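Local structure of putative DNA-binding protein (Streptomyces coelicolor, 2EWT) at residues 15-20 / 60-65. The protein is a central regulator of aerial mycelium formation that binds DNA, probably through the helix-turn-helix in the domain described here. Sequence-based numbering, arbitrary orientation.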
loop_
_atom_site.group_PDB
_atom_site.type_symbol
_atom_site.label_atom_id
_atom_site.label_comp_id
_atom_site.label_asym_id
_atom_site.label_seq_id
_atom_site.Cartn_x
_atom_site.Cartn_y
_atom_site.Cartn_z
ATOM N N ALA A 15 1.386 8.603 -14.172
ATOM C CA ALA A 15 0.426 8.403 -15.252
ATOM C C ALA A 15 -0.966 8.881 -14.851
ATOM O O ALA A 15 -1.593 9.650 -15.573
ATOM C CB ALA A 15 0.385 6.929 -15.651
ATOM N N ILE A 16 -1.449 8.433 -13.696
ATOM C CA ILE A 16 -2.773 8.833 -13.229
ATOM C C ILE A 16 -2.886 10.348 -13.048
ATOM O O ILE A 16 -3.909 10.942 -13.390
ATOM C CB ILE A 16 -3.139 8.104 -11.911
ATOM C CG1 ILE A 16 -3.654 6.698 -12.226
ATOM C CG2 ILE A 16 -4.200 8.882 -11.145
ATOM C CD1 ILE A 16 -2.678 5.832 -12.998
ATOM N N ARG A 17 -1.839 10.970 -12.516
ATOM C CA ARG A 17 -1.843 12.418 -12.322
ATOM C C ARG A 17 -1.991 13.144 -13.655
ATOM O O ARG A 17 -2.896 13.957 -13.830
ATOM C CB ARG A 17 -0.547 12.884 -11.659
ATOM C CG ARG A 17 -0.366 14.397 -11.687
ATOM C CD ARG A 17 0.865 14.836 -10.913
ATOM N NE ARG A 17 2.124 14.378 -11.502
ATOM C CZ ARG A 17 2.646 14.842 -12.635
ATOM N NH1 ARG A 17 2.022 15.788 -13.332
ATOM N NH2 ARG A 17 3.819 14.384 -13.054
ATOM N N THR A 18 -1.085 12.848 -14.583
ATOM C CA THR A 18 -1.092 13.476 -15.900
ATOM C C THR A 18 -2.364 13.159 -16.675
ATOM O O THR A 18 -2.893 14.012 -17.388
ATOM C CB THR A 18 0.127 13.029 -16.735
ATOM O OG1 THR A 18 0.144 11.599 -16.834
ATOM C CG2 THR A 18 1.423 13.507 -16.086
ATOM N N GLN A 19 -2.857 11.934 -16.525
ATOM C CA GLN A 19 -4.068 11.508 -17.220
ATOM C C GLN A 19 -5.267 12.409 -16.969
ATOM O O GLN A 19 -6.116 12.574 -17.846
ATOM C CB GLN A 19 -4.421 10.071 -16.836
ATOM C CG GLN A 19 -3.719 9.028 -17.680
ATOM C CD GLN A 19 -4.052 7.617 -17.250
ATOM O OE1 GLN A 19 -5.197 7.311 -16.917
ATOM N NE2 GLN A 19 -3.053 6.743 -17.268
ATOM N N GLN A 20 -5.350 12.985 -15.776
ATOM C CA GLN A 20 -6.463 13.869 -15.473
ATOM C C GLN A 20 -6.079 15.338 -15.610
ATOM O O GLN A 20 -6.704 16.216 -15.015
ATOM C CB GLN A 20 -7.014 13.579 -14.079
ATOM C CG GLN A 20 -6.041 13.776 -12.944
ATOM C CD GLN A 20 -6.569 13.187 -11.657
ATOM O OE1 GLN A 20 -6.644 11.967 -11.505
ATOM N NE2 GLN A 20 -6.954 14.049 -10.726
ATOM N N ASP A 60 -7.444 8.360 -3.395
ATOM C CA ASP A 60 -8.679 9.095 -3.133
ATOM C C ASP A 60 -8.609 10.470 -3.780
ATOM O O ASP A 60 -9.562 10.918 -4.420
ATOM C CB ASP A 60 -8.890 9.244 -1.625
ATOM C CG ASP A 60 -9.264 7.936 -0.957
ATOM O OD1 ASP A 60 -9.004 6.869 -1.551
ATOM O OD2 ASP A 60 -9.810 7.971 0.164
ATOM N N PHE A 61 -7.473 11.137 -3.605
ATOM C CA PHE A 61 -7.268 12.462 -4.176
ATOM C C PHE A 61 -7.454 12.444 -5.689
ATOM O O PHE A 61 -8.136 13.304 -6.250
ATOM C CB PHE A 61 -5.864 12.966 -3.841
ATOM C CG PHE A 61 -5.517 14.272 -4.502
ATOM C CD1 PHE A 61 -6.125 15.457 -4.098
ATOM C CD2 PHE A 61 -4.599 14.310 -5.545
ATOM C CE1 PHE A 61 -5.823 16.668 -4.725
ATOM C CE2 PHE A 61 -4.289 15.514 -6.179
ATOM C CZ PHE A 61 -4.904 16.693 -5.766
ATOM N N TYR A 62 -6.844 11.464 -6.347
ATOM C CA TYR A 62 -6.942 11.345 -7.792
ATOM C C TYR A 62 -8.272 10.759 -8.253
ATOM O O TYR A 62 -8.576 10.767 -9.444
ATOM C CB TYR A 62 -5.782 10.508 -8.329
ATOM C CG TYR A 62 -4.446 11.225 -8.269
ATOM C CD1 TYR A 62 -4.297 12.500 -8.817
ATOM C CD2 TYR A 62 -3.333 10.627 -7.680
ATOM C CE1 TYR A 62 -3.072 13.167 -8.782
ATOM C CE2 TYR A 62 -2.097 11.287 -7.638
ATOM C CZ TYR A 62 -1.977 12.556 -8.191
ATOM O OH TYR A 62 -0.763 13.206 -8.159
ATOM N N GLY A 63 -9.059 10.253 -7.307
ATOM C CA GLY A 63 -10.354 9.686 -7.643
ATOM C C GLY A 63 -10.291 8.341 -8.344
ATOM O O GLY A 63 -11.155 8.021 -9.164
ATOM N N VAL A 64 -9.273 7.548 -8.026
ATOM C CA VAL A 64 -9.114 6.231 -8.633
ATOM C C VAL A 64 -8.911 5.168 -7.558
ATOM O O VAL A 64 -8.485 5.473 -6.444
ATOM C CB VAL A 64 -7.889 6.182 -9.575
ATOM C CG1 VAL A 64 -8.012 7.246 -10.652
ATOM C CG2 VAL A 64 -6.609 6.369 -8.776
ATOM N N PRO A 65 -9.231 3.904 -7.874
ATOM C CA PRO A 65 -9.060 2.818 -6.903
ATOM C C PRO A 65 -7.566 2.570 -6.695
ATOM O O PRO A 65 -6.773 2.765 -7.614
ATOM C CB PRO A 65 -9.742 1.634 -7.588
ATOM C CG PRO A 65 -10.770 2.287 -8.467
ATOM C CD PRO A 65 -9.993 3.440 -9.045
#
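Tyr62 lies against Ile16, Arg17 and Gln20, joining the last turn of helix 52-62 to the C-terminal end of helix 3-19. Both helices belong to an all-helical helix-turn-helix domain. Helix 24-30 covers the contact as well: Val27 touches Phe61, Tyr62 and Arg17. Phe61 does not meet segment 15-20 itself, but its CD2 sits over one face of the Tyr62 ring, offset toward the rim.

Tyr62 carries the contact. Its CG is anti to the carbonyl carbon (chi1 -72°), and the ring runs out beside Arg17, with Tyr62 CE1 3.8 Å from Arg17 CA. Ile16 meets the base of the side chain, with CG2 3.6 Å from Tyr62 CB. Farther out, Tyr62 and Arg17 lie side by side and point the same way. Arg17 CB is 3.5 Å from Tyr62 OH, and Arg17 CG and CD also pack near this oxygen. The Arg17 chain then bends at chi3. Its guanidinium group leaves the tyrosine for a salt bridge to Glu44 and a hydrogen bond to the carbonyl of Leu22. The Gln20 side chain crosses Tyr62 at about a right angle, with its amide plane 84° from the ring plane. An alanine in place of Tyr62 would probably open a gap beside the aliphatic part of Arg17 and leave its methylenes without their aromatic neighbour.

Gly63 ends the helix in a Schellman motif with positive phi (73°). Its N bonds back to Asp60 O at 3.0 Å. The chain then turns so that Val64 faces helix 3-19. Ile16, which also touches Leu69, meets it there through methyl groups, Ile16 CG2 lying 4.2 Å from Val64 CG1.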